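Local coordinates for protein predicted transcriptional regulator (Oenococcus oeni, PDB 3BY6) that probably binds DNA and regulates transcription as a GntR-family protein with a winged helix-turn-helix domain, at residues K54-L59 with K63-I68; K21-V24 with V28-A31; Q8-P11 with V17-I20; E40-E45 with N50-A55. All blocks are in the same frame, centred on the assembly; numbering follows the deposited sequence.

Contact 1: residues K54-L59 with K63-I68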
loop_
_atom_site.group_PDB
_atom_site.type_symbol
_atom_site.label_atom_id
_atom_site.label_comp_id
_atom_site.label_asym_id
_atom_site.label_seq_id
_atom_site.Cartn_x
_atom_site.Cartn_y
_atom_site.Cartn_z
ATOM N N LYS D 54 10.097 -18.377 -10.887
ATOM C CA LYS D 54 8.676 -18.009 -10.990
ATOM C C LYS D 54 8.532 -16.524 -11.347
ATOM O O LYS D 54 7.644 -16.154 -12.089
ATOM C CB LYS D 54 7.867 -18.325 -9.712
ATOM C CG LYS D 54 8.032 -19.731 -9.150
ATOM C CD LYS D 54 6.831 -20.237 -8.291
ATOM C CE LYS D 54 6.332 -19.243 -7.232
ATOM N NZ LYS D 54 4.893 -19.569 -6.832
ATOM N N ALA D 55 9.410 -15.683 -10.816
ATOM C CA ALA D 55 9.363 -14.262 -11.109
ATOM C C ALA D 55 9.633 -14.001 -12.589
ATOM O O ALA D 55 8.929 -13.230 -13.232
ATOM C CB ALA D 55 10.369 -13.528 -10.251
ATOM N N TYR D 56 10.673 -14.648 -13.120
ATOM C CA TYR D 56 11.052 -14.508 -14.524
ATOM C C TYR D 56 9.926 -14.940 -15.449
ATOM O O TYR D 56 9.584 -14.249 -16.398
ATOM C CB TYR D 56 12.331 -15.316 -14.790
ATOM C CG TYR D 56 13.638 -14.584 -14.488
ATOM C CD1 TYR D 56 13.669 -13.383 -13.754
ATOM C CD2 TYR D 56 14.868 -15.118 -14.925
ATOM C CE1 TYR D 56 14.893 -12.739 -13.475
ATOM C CE2 TYR D 56 16.066 -14.467 -14.682
ATOM C CZ TYR D 56 16.082 -13.283 -13.955
ATOM O OH TYR D 56 17.294 -12.650 -13.732
ATOM N N LYS D 57 9.337 -16.080 -15.125
ATOM C CA LYS D 57 8.218 -16.632 -15.863
ATOM C C LYS D 57 7.007 -15.665 -15.942
ATOM O O LYS D 57 6.370 -15.544 -16.992
ATOM C CB LYS D 57 7.850 -17.961 -15.213
ATOM C CG LYS D 57 6.669 -18.690 -15.818
ATOM C CD LYS D 57 6.364 -19.960 -15.013
ATOM C CE LYS D 57 5.152 -20.709 -15.564
ATOM N NZ LYS D 57 3.929 -19.863 -15.493
ATOM N N GLU D 58 6.724 -14.967 -14.839
ATOM C CA GLU D 58 5.633 -13.973 -14.758
ATOM C C GLU D 58 5.986 -12.642 -15.447
ATOM O O GLU D 58 5.146 -12.016 -16.108
ATOM C CB GLU D 58 5.270 -13.724 -13.278
ATOM C CG GLU D 58 4.193 -12.641 -13.003
ATOM C CD GLU D 58 2.820 -12.961 -13.591
ATOM O OE1 GLU D 58 2.505 -14.160 -13.720
ATOM O OE2 GLU D 58 2.057 -12.023 -13.946
ATOM N N LEU D 59 7.198 -12.155 -15.234
ATOM C CA LEU D 59 7.667 -10.985 -15.968
ATOM C C LEU D 59 7.506 -11.251 -17.481
ATOM O O LEU D 59 7.182 -10.352 -18.230
ATOM C CB LEU D 59 9.154 -10.689 -15.668
ATOM C CG LEU D 59 9.650 -9.575 -14.716
ATOM C CD1 LEU D 59 8.620 -8.519 -14.352
ATOM C CD2 LEU D 59 10.275 -10.162 -13.506
ATOM N N LYS D 63 4.985 -9.569 -20.627
ATOM C CA LYS D 63 5.846 -9.022 -21.682
ATOM C C LYS D 63 6.853 -7.958 -21.199
ATOM O O LYS D 63 7.173 -7.018 -21.931
ATOM C CB LYS D 63 4.965 -8.446 -22.822
ATOM C CG LYS D 63 3.900 -9.385 -23.389
ATOM C CD LYS D 63 4.490 -10.755 -23.710
ATOM C CE LYS D 63 3.709 -11.528 -24.798
ATOM N NZ LYS D 63 2.232 -11.306 -24.806
ATOM N N VAL D 64 7.341 -8.092 -19.965
ATOM C CA VAL D 64 8.339 -7.161 -19.414
ATOM C C VAL D 64 9.751 -7.640 -19.768
ATOM O O VAL D 64 10.654 -6.835 -19.921
ATOM C CB VAL D 64 8.163 -6.965 -17.888
ATOM C CG1 VAL D 64 9.200 -6.017 -17.356
ATOM C CG2 VAL D 64 6.759 -6.422 -17.556
ATOM N N ILE D 65 9.921 -8.953 -19.896
ATOM C CA ILE D 65 11.187 -9.547 -20.293
ATOM C C ILE D 65 10.897 -10.705 -21.246
ATOM O O ILE D 65 9.802 -11.242 -21.237
ATOM C CB ILE D 65 12.064 -10.073 -19.081
ATOM C CG1 ILE D 65 11.553 -11.429 -18.573
ATOM C CG2 ILE D 65 12.172 -9.021 -17.972
ATOM C CD1 ILE D 65 12.274 -11.962 -17.340
ATOM N N ARG D 66 11.926 -11.091 -22.001
ATOM C CA ARG D 66 11.876 -12.060 -23.109
ATOM C C ARG D 66 13.069 -13.016 -22.917
ATOM O O ARG D 66 14.192 -12.571 -22.719
ATOM C CB ARG D 66 12.004 -11.299 -24.452
ATOM C CG ARG D 66 11.208 -11.893 -25.630
ATOM C CD ARG D 66 11.488 -11.169 -27.038
ATOM N NE ARG D 66 11.378 -9.682 -27.013
ATOM C CZ ARG D 66 10.311 -8.951 -27.388
ATOM N NH1 ARG D 66 9.208 -9.533 -27.841
ATOM N NH2 ARG D 66 10.354 -7.612 -27.319
ATOM N N THR D 67 12.815 -14.321 -22.927
ATOM C CA THR D 67 13.881 -15.330 -22.852
ATOM C C THR D 67 14.139 -15.945 -24.222
ATOM O O THR D 67 13.380 -16.820 -24.658
ATOM C CB THR D 67 13.555 -16.450 -21.838
ATOM O OG1 THR D 67 14.540 -16.447 -20.789
ATOM C CG2 THR D 67 13.588 -17.827 -22.505
ATOM N N ILE D 68 15.213 -15.504 -24.886
ATOM C CA ILE D 68 15.501 -15.921 -26.260
ATOM C C ILE D 68 16.547 -17.075 -26.280
ATOM O O ILE D 68 17.732 -16.843 -25.982
ATOM C CB ILE D 68 15.876 -14.681 -27.152
ATOM C CG1 ILE D 68 15.211 -14.795 -28.552
ATOM C CG2 ILE D 68 17.382 -14.448 -27.220
ATOM C CD1 ILE D 68 13.624 -14.728 -28.560
#
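Ile65 carries CG1 between its backbone N and carbonyl carbon (chi1 79°) and then runs on extended, and this combination drives CD1 back against the last turns of helix 49-61. There Ile65 CD1 lies 3.8 Å from Leu59 CB and touches the carbonyl oxygen of Tyr56. It also approaches the Tyr56 ring at its CG and CD1 atoms, the two side chains crossing at about a right angle. Val64 CB packs 3.9 Å from Leu59 CD1. The polar link is backbone only. Leu59 O accepts Val64 N at 2.9 Å, with the nitrogen lying almost straight out from the C=O, whereas Ile65 N reaches the same oxygen in a weak bond of 3.5 Å. Beyond the contact, Ile65 leans on Leu35, Thr73 and Ile75, while Leu59 packs against Val17 and Lys21 of helix 12-25. Lys63 has positive phi and is the C-prime residue of a Schellman motif that ends the helix, the bond from Val64 being one of its pair and Lys63 N to Glu60 O the other. The chain thereby turns from the second helix of the helix-turn-helix into strand 65-68, the first strand of the wing in a GntR-type winged helix domain.

Contact 2: residues K21-V24 with V28-A31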
loop_
_atom_site.group_PDB
_atom_site.type_symbol
_atom_site.label_atom_id
_atom_site.label_comp_id
_atom_site.label_asym_id
_atom_site.label_seq_id
_atom_site.Cartn_x
_atom_site.Cartn_y
_atom_site.Cartn_z
ATOM N N LYS D 21 9.973 -4.620 -12.715
ATOM C CA LYS D 21 9.161 -3.719 -13.539
ATOM C C LYS D 21 9.367 -2.262 -13.185
ATOM O O LYS D 21 9.219 -1.370 -14.023
ATOM C CB LYS D 21 7.685 -4.026 -13.386
ATOM C CG LYS D 21 7.276 -5.334 -14.000
ATOM C CD LYS D 21 5.888 -5.773 -13.552
ATOM C CE LYS D 21 4.817 -4.742 -13.828
ATOM N NZ LYS D 21 3.591 -5.089 -13.045
ATOM N N ASN D 22 9.626 -1.988 -11.921
ATOM C CA ASN D 22 9.850 -0.607 -11.526
ATOM C C ASN D 22 11.204 -0.095 -12.039
ATOM O O ASN D 22 11.332 1.073 -12.425
ATOM C CB ASN D 22 9.721 -0.433 -10.024
ATOM C CG ASN D 22 9.501 1.031 -9.629
ATOM O OD1 ASN D 22 10.329 1.635 -8.932
ATOM N ND2 ASN D 22 8.384 1.609 -10.090
ATOM N N GLU D 23 12.207 -0.974 -12.035
ATOM C CA GLU D 23 13.523 -0.638 -12.573
ATOM C C GLU D 23 13.425 -0.337 -14.061
ATOM O O GLU D 23 14.069 0.588 -14.554
ATOM C CB GLU D 23 14.519 -1.771 -12.332
ATOM C CG GLU D 23 14.910 -1.853 -10.869
ATOM C CD GLU D 23 15.908 -2.944 -10.561
ATOM O OE1 GLU D 23 16.128 -3.840 -11.402
ATOM O OE2 GLU D 23 16.461 -2.902 -9.448
ATOM N N VAL D 24 12.616 -1.136 -14.752
ATOM C CA VAL D 24 12.322 -0.897 -16.145
ATOM C C VAL D 24 11.587 0.438 -16.231
ATOM O O VAL D 24 12.070 1.379 -16.866
ATOM C CB VAL D 24 11.484 -2.008 -16.770
ATOM C CG1 VAL D 24 11.127 -1.644 -18.206
ATOM C CG2 VAL D 24 12.224 -3.340 -16.731
ATOM N N VAL D 28 16.239 2.145 -14.791
ATOM C CA VAL D 28 17.366 1.483 -14.134
ATOM C C VAL D 28 17.809 0.294 -14.998
ATOM O O VAL D 28 18.998 -0.009 -15.123
ATOM C CB VAL D 28 16.973 1.071 -12.703
ATOM C CG1 VAL D 28 17.998 0.120 -12.060
ATOM C CG2 VAL D 28 16.805 2.309 -11.882
ATOM N N LEU D 29 16.826 -0.390 -15.561
ATOM C CA LEU D 29 17.040 -1.405 -16.578
ATOM C C LEU D 29 16.437 -0.811 -17.825
ATOM O O LEU D 29 15.340 -0.259 -17.767
ATOM C CB LEU D 29 16.353 -2.714 -16.201
ATOM C CG LEU D 29 16.868 -3.352 -14.903
ATOM C CD1 LEU D 29 15.934 -4.454 -14.396
ATOM C CD2 LEU D 29 18.272 -3.885 -15.101
ATOM N N SER D 30 17.183 -0.873 -18.934
ATOM C CA SER D 30 16.779 -0.284 -20.218
ATOM C C SER D 30 16.326 -1.350 -21.196
ATOM O O SER D 30 16.641 -2.526 -21.046
ATOM C CB SER D 30 17.930 0.548 -20.832
ATOM O OG SER D 30 18.115 1.763 -20.104
ATOM N N ALA D 31 15.601 -0.907 -22.222
ATOM C CA ALA D 31 15.145 -1.789 -23.301
ATOM C C ALA D 31 16.278 -2.691 -23.755
ATOM O O ALA D 31 17.404 -2.224 -23.978
ATOM C CB ALA D 31 14.586 -0.963 -24.500
HETATM O O HOH W 1 13.508 1.379 -19.196
#
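Glu23 O is held by two successive backbone N-H groups of the loop that follows helix 12-25. Leu29 N donates to it at 3.1 Å in a straight bond (168° at the hydrogen), approaching from above the carbonyl plane, and Val28 N, only 2.7 Å away, adds a bent and weak one. The pair closes the turn by which the first helix of the winged helix domain gives way to the loop before strand 34-35. The Glu23 side chain stays on the same side as the loop. CG is anti to the carbonyl carbon and the chain is extended beyond it, which lays the aliphatic part obliquely over both loop residues: Glu23 CB is 3.8 Å from Val28 CB, and CG follows along Val28 CG1. At its end Glu23 OE1 presses close on Leu29 CD1, 3.1 Å away, a tight meeting of an oxygen with a methyl, while OE2 makes a long, weak ion pair with Arg19. With an alanine in place of Glu23, Val28 CG1 and Leu29 CD1 would probably lose the chain that lies against them, and Arg19 its distant charge. Val24 turns the other way, onto Ile75 and Val82, yet its CA-H points almost straight at Leu29 O. A water molecule bridges the two backbones by donating to Val24 O at 2.7 Å and to Leu29 O at 2.8 Å.

Contact 3: residues Q8-P11 with V17-I20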
loop_
_atom_site.group_PDB
_atom_site.type_symbol
_atom_site.label_atom_id
_atom_site.label_comp_id
_atom_site.label_asym_id
_atom_site.label_seq_id
_atom_site.Cartn_x
_atom_site.Cartn_y
_atom_site.Cartn_z
ATOM N N GLN D 8 -2.434 -11.445 3.275
ATOM C CA GLN D 8 -1.237 -12.272 3.500
ATOM C C GLN D 8 0.028 -11.553 3.020
ATOM O O GLN D 8 -0.033 -10.437 2.502
ATOM C CB GLN D 8 -1.388 -13.611 2.773
ATOM C CG GLN D 8 -2.710 -14.346 3.046
ATOM C CD GLN D 8 -2.907 -14.617 4.526
ATOM O OE1 GLN D 8 -1.937 -14.888 5.240
ATOM N NE2 GLN D 8 -4.165 -14.525 5.002
ATOM N N LYS D 9 1.182 -12.185 3.221
ATOM C CA LYS D 9 2.433 -11.705 2.651
ATOM C C LYS D 9 2.249 -11.654 1.153
ATOM O O LYS D 9 1.613 -12.567 0.582
ATOM C CB LYS D 9 3.542 -12.699 2.965
ATOM C CG LYS D 9 4.908 -12.354 2.433
ATOM C CD LYS D 9 5.839 -13.507 2.786
ATOM C CE LYS D 9 7.269 -13.242 2.372
ATOM N NZ LYS D 9 8.146 -14.336 2.869
ATOM N N ARG D 10 2.763 -10.608 0.496
ATOM C CA ARG D 10 2.877 -10.699 -0.979
ATOM C C ARG D 10 3.978 -11.736 -1.275
ATOM O O ARG D 10 5.116 -11.561 -0.807
ATOM C CB ARG D 10 3.234 -9.364 -1.624
ATOM C CG ARG D 10 3.155 -9.421 -3.152
ATOM C CD ARG D 10 3.030 -8.038 -3.702
ATOM N NE ARG D 10 3.117 -8.058 -5.154
ATOM C CZ ARG D 10 2.089 -8.238 -5.982
ATOM N NH1 ARG D 10 0.859 -8.400 -5.522
ATOM N NH2 ARG D 10 2.285 -8.235 -7.298
ATOM N N PRO D 11 3.639 -12.825 -2.003
ATOM C CA PRO D 11 4.625 -13.833 -2.379
ATOM C C PRO D 11 5.930 -13.210 -2.885
ATOM O O PRO D 11 5.902 -12.193 -3.583
ATOM C CB PRO D 11 3.927 -14.590 -3.498
ATOM C CG PRO D 11 2.506 -14.504 -3.152
ATOM C CD PRO D 11 2.306 -13.167 -2.529
ATOM N N VAL D 17 9.017 -9.601 -9.201
ATOM C CA VAL D 17 8.329 -9.121 -10.407
ATOM C C VAL D 17 8.127 -7.608 -10.281
ATOM O O VAL D 17 8.454 -6.858 -11.225
ATOM C CB VAL D 17 6.951 -9.872 -10.665
ATOM C CG1 VAL D 17 6.071 -9.184 -11.769
ATOM C CG2 VAL D 17 7.176 -11.370 -11.010
ATOM N N ASP D 18 7.634 -7.152 -9.124
ATOM C CA ASP D 18 7.357 -5.719 -8.925
ATOM C C ASP D 18 8.641 -4.944 -9.006
ATOM O O ASP D 18 8.694 -3.813 -9.534
ATOM C CB ASP D 18 6.785 -5.399 -7.535
ATOM C CG ASP D 18 5.385 -5.989 -7.260
ATOM O OD1 ASP D 18 4.655 -6.411 -8.173
ATOM O OD2 ASP D 18 5.036 -6.021 -6.058
ATOM N N ARG D 19 9.693 -5.504 -8.405
ATOM C CA ARG D 19 10.953 -4.756 -8.299
ATOM C C ARG D 19 11.511 -4.531 -9.693
ATOM O O ARG D 19 11.937 -3.419 -10.043
ATOM C CB ARG D 19 11.994 -5.492 -7.442
ATOM C CG ARG D 19 13.345 -4.807 -7.390
ATOM C CD ARG D 19 14.366 -5.702 -6.649
ATOM N NE ARG D 19 15.576 -5.004 -6.194
ATOM C CZ ARG D 19 15.626 -4.113 -5.196
ATOM N NH1 ARG D 19 14.522 -3.740 -4.546
ATOM N NH2 ARG D 19 16.789 -3.561 -4.856
ATOM N N ILE D 20 11.517 -5.588 -10.483
ATOM C CA ILE D 20 12.092 -5.488 -11.832
ATOM C C ILE D 20 11.305 -4.561 -12.774
ATOM O O ILE D 20 11.911 -3.773 -13.528
ATOM C CB ILE D 20 12.336 -6.893 -12.449
ATOM C CG1 ILE D 20 13.591 -7.520 -11.776
ATOM C CG2 ILE D 20 12.508 -6.797 -13.953
ATOM C CD1 ILE D 20 13.710 -9.035 -11.881
#
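The loop leading into helix 12-25 is tied to the second turn of that helix by a surface salt bridge between Arg10 and Asp18. Their CA atoms are 10.4 Å apart, and the gap is spanned from both ends. Arg10 sets CG anti to the backbone N (chi1 -172°) and stays extended as far as NE, while Asp18 reaches out to meet it from the opposite direction. Two nitrogens of the guanidinium engage the two carboxylate oxygens. Arg10 NE lies 2.9 Å from Asp18 OD2, but its N-H is bent well off that line, at 128°, and the bond is weak. The second bond is longer and somewhat straighter: Arg10 NH2 donates at 3.1 Å to Asp18 OD1, which accepts with its syn lone pair. The two planes are nearly parallel, 16° apart, although OD1 lies tilted out of the guanidinium plane. Two bonds, even with one weak, limit how far the guanidinium can swing about CD-NE. Helix 12-25 is the first helix of the winged helix-turn-helix domain, and Pro11 occupies its N-cap position, directly after the arginine. The backbone of Arg10 is also engaged, its O accepting a hydrogen bond from Gln15 NE2. Next to Asp18, the buried Val17 packs on Ala55 and Glu58 of helix 49-61, and Arg19 forms a salt bridge with Glu45. The preceding residues Gln8 and Lys9 pack on Lys9 and Gln8, respectively, of the second subunit.

Contact 4: residues E40-E45 with N50-A55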
loop_
_atom_site.group_PDB
_atom_site.type_symbol
_atom_site.label_atom_id
_atom_site.label_comp_id
_atom_site.label_asym_id
_atom_site.label_seq_id
_atom_site.Cartn_x
_atom_site.Cartn_y
_atom_site.Cartn_z
ATOM N N GLU D 40 22.163 -15.967 -10.729
ATOM C CA GLU D 40 22.728 -14.665 -10.374
ATOM C C GLU D 40 21.747 -13.702 -9.737
ATOM O O GLU D 40 22.140 -12.863 -8.921
ATOM C CB GLU D 40 23.291 -13.991 -11.587
ATOM C CG GLU D 40 24.455 -14.736 -12.105
ATOM C CD GLU D 40 24.818 -14.312 -13.491
ATOM O OE1 GLU D 40 23.939 -14.372 -14.400
ATOM O OE2 GLU D 40 25.994 -13.926 -13.654
ATOM N N THR D 41 20.488 -13.757 -10.156
ATOM C CA THR D 41 19.471 -12.950 -9.490
ATOM C C THR D 41 19.185 -13.500 -8.067
ATOM O O THR D 41 19.079 -12.737 -7.128
ATOM C CB THR D 41 18.220 -12.785 -10.383
ATOM O OG1 THR D 41 18.608 -12.047 -11.554
ATOM C CG2 THR D 41 17.080 -12.036 -9.639
ATOM N N ALA D 42 19.077 -14.819 -7.934
ATOM C CA ALA D 42 18.940 -15.464 -6.652
ATOM C C ALA D 42 20.065 -15.057 -5.651
ATOM O O ALA D 42 19.794 -14.838 -4.465
ATOM C CB ALA D 42 18.859 -16.975 -6.839
ATOM N N LEU D 43 21.292 -14.894 -6.138
ATOM C CA LEU D 43 22.407 -14.408 -5.331
ATOM C C LEU D 43 22.398 -12.895 -5.081
ATOM O O LEU D 43 22.818 -12.441 -4.028
ATOM C CB LEU D 43 23.738 -14.787 -6.003
ATOM C CG LEU D 43 25.047 -14.358 -5.342
ATOM C CD1 LEU D 43 25.166 -14.952 -3.944
ATOM C CD2 LEU D 43 26.211 -14.776 -6.221
ATOM N N GLN D 44 21.964 -12.112 -6.043
ATOM C CA GLN D 44 21.760 -10.670 -5.837
ATOM C C GLN D 44 20.669 -10.402 -4.797
ATOM O O GLN D 44 20.881 -9.617 -3.890
ATOM C CB GLN D 44 21.408 -10.006 -7.167
ATOM C CG GLN D 44 21.023 -8.536 -7.135
ATOM C CD GLN D 44 22.094 -7.636 -6.592
ATOM O OE1 GLN D 44 23.224 -7.641 -7.067
ATOM N NE2 GLN D 44 21.740 -6.839 -5.562
ATOM N N GLU D 45 19.523 -11.069 -4.903
ATOM C CA GLU D 45 18.363 -10.753 -4.043
ATOM C C GLU D 45 18.209 -11.693 -2.838
ATOM O O GLU D 45 17.284 -11.531 -2.033
ATOM C CB GLU D 45 17.061 -10.735 -4.860
ATOM C CG GLU D 45 17.099 -9.851 -6.106
ATOM C CD GLU D 45 17.358 -8.383 -5.795
ATOM O OE1 GLU D 45 17.678 -8.008 -4.652
ATOM O OE2 GLU D 45 17.238 -7.570 -6.710
ATOM N N ASN D 50 14.297 -21.109 -7.409
ATOM C CA ASN D 50 12.943 -21.448 -7.898
ATOM C C ASN D 50 11.991 -20.268 -7.879
ATOM O O ASN D 50 11.148 -20.106 -8.753
ATOM C CB ASN D 50 12.308 -22.559 -7.028
ATOM C CG ASN D 50 12.711 -23.980 -7.469
ATOM O OD1 ASN D 50 13.614 -24.172 -8.314
ATOM N ND2 ASN D 50 12.019 -24.986 -6.909
ATOM N N THR D 51 12.102 -19.476 -6.832
ATOM C CA THR D 51 11.288 -18.289 -6.639
ATOM C C THR D 51 11.628 -17.287 -7.735
ATOM O O THR D 51 10.742 -16.739 -8.364
ATOM C CB THR D 51 11.543 -17.728 -5.209
ATOM O OG1 THR D 51 11.144 -18.720 -4.262
ATOM C CG2 THR D 51 10.788 -16.410 -4.924
ATOM N N VAL D 52 12.918 -17.083 -7.978
ATOM C CA VAL D 52 13.364 -16.202 -9.051
ATOM C C VAL D 52 12.882 -16.726 -10.423
ATOM O O VAL D 52 12.454 -15.945 -11.280
ATOM C CB VAL D 52 14.895 -16.050 -9.049
ATOM C CG1 VAL D 52 15.386 -15.360 -10.364
ATOM C CG2 VAL D 52 15.357 -15.280 -7.787
ATOM N N ALA D 53 12.923 -18.046 -10.611
ATOM C CA ALA D 53 12.374 -18.658 -11.810
ATOM C C ALA D 53 10.881 -18.361 -11.973
ATOM O O ALA D 53 10.442 -18.109 -13.080
ATOM C CB ALA D 53 12.628 -20.137 -11.808
ATOM N N LYS D 54 10.097 -18.377 -10.887
ATOM C CA LYS D 54 8.676 -18.009 -10.990
ATOM C C LYS D 54 8.532 -16.524 -11.347
ATOM O O LYS D 54 7.644 -16.154 -12.089
ATOM C CB LYS D 54 7.867 -18.325 -9.712
ATOM C CG LYS D 54 8.032 -19.731 -9.150
ATOM C CD LYS D 54 6.831 -20.237 -8.291
ATOM C CE LYS D 54 6.332 -19.243 -7.232
ATOM N NZ LYS D 54 4.893 -19.569 -6.832
ATOM N N ALA D 55 9.410 -15.683 -10.816
ATOM C CA ALA D 55 9.363 -14.262 -11.109
ATOM C C ALA D 55 9.633 -14.001 -12.589
ATOM O O ALA D 55 8.929 -13.230 -13.232
ATOM C CB ALA D 55 10.369 -13.528 -10.251
#
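Val52 projects from helix 49-61 straight at helix 38-45, and its branching decides what it meets. CB itself stands back; the two methyls do the touching. Val52 CG1, anti to the backbone N (chi1 168°), rests 3.8 Å from both CB and CG2 of Thr41, whose methyl also lies anti to its own backbone N. Val52 CG2, on the other branch, settles against the backbone of Ala42, 3.8 Å from Ala42 N, and its contact with Ala42 CB is 4.0 Å long. Thr41 CG2 also lies 4.1 Å from Val52 CG2, so the valine straddles the two residues. No hydrogen bond joins the segments, and, consistent with the small side chain of Ala42, the backbones come close, with 6.1 Å between the CA atoms of Ala42 and Val52. Replacing Val52 by an alanine would probably leave a gap against Thr41 and Ala42 and weaken the hold of one helix on the other. The hydroxyl of Thr41 is engaged elsewhere, in a hydrogen bond between OG1 and the OH of Tyr56. These are the two helices of the helix-turn-helix, the second of which is the one that usually recognises DNA in this family. Val52 also touches Ile47 in the turn between them and Leu16 of helix 12-25, while Thr41 packs on Pro36, just after strand 34-35.

Overall arrangement
Along the chain the contacts run in the order 3, 2, 4, 1, from the N-terminal loop to the wing. Contacts 3 and 2 share helix 12-25, their centres about 16 Å apart, and contacts 4 and 1 share helix 49-61, with centres about 12 Å apart and Lys54 and Ala55 in common. The two helices pack together, Ile20 meeting Leu59, which joins the pairs. Contacts 2 and 4, about 17 Å apart between centres, do not touch. Contact 4 pairs the two helices of the helix-turn-helix, contact 1 leads from the second into the sheet, and contacts 2 and 3 fasten loops at the two ends of helix 12-25. Residues of contacts 2, 3 and 4 also reach the second subunit, consistent with a dimeric DNA-binding regulator.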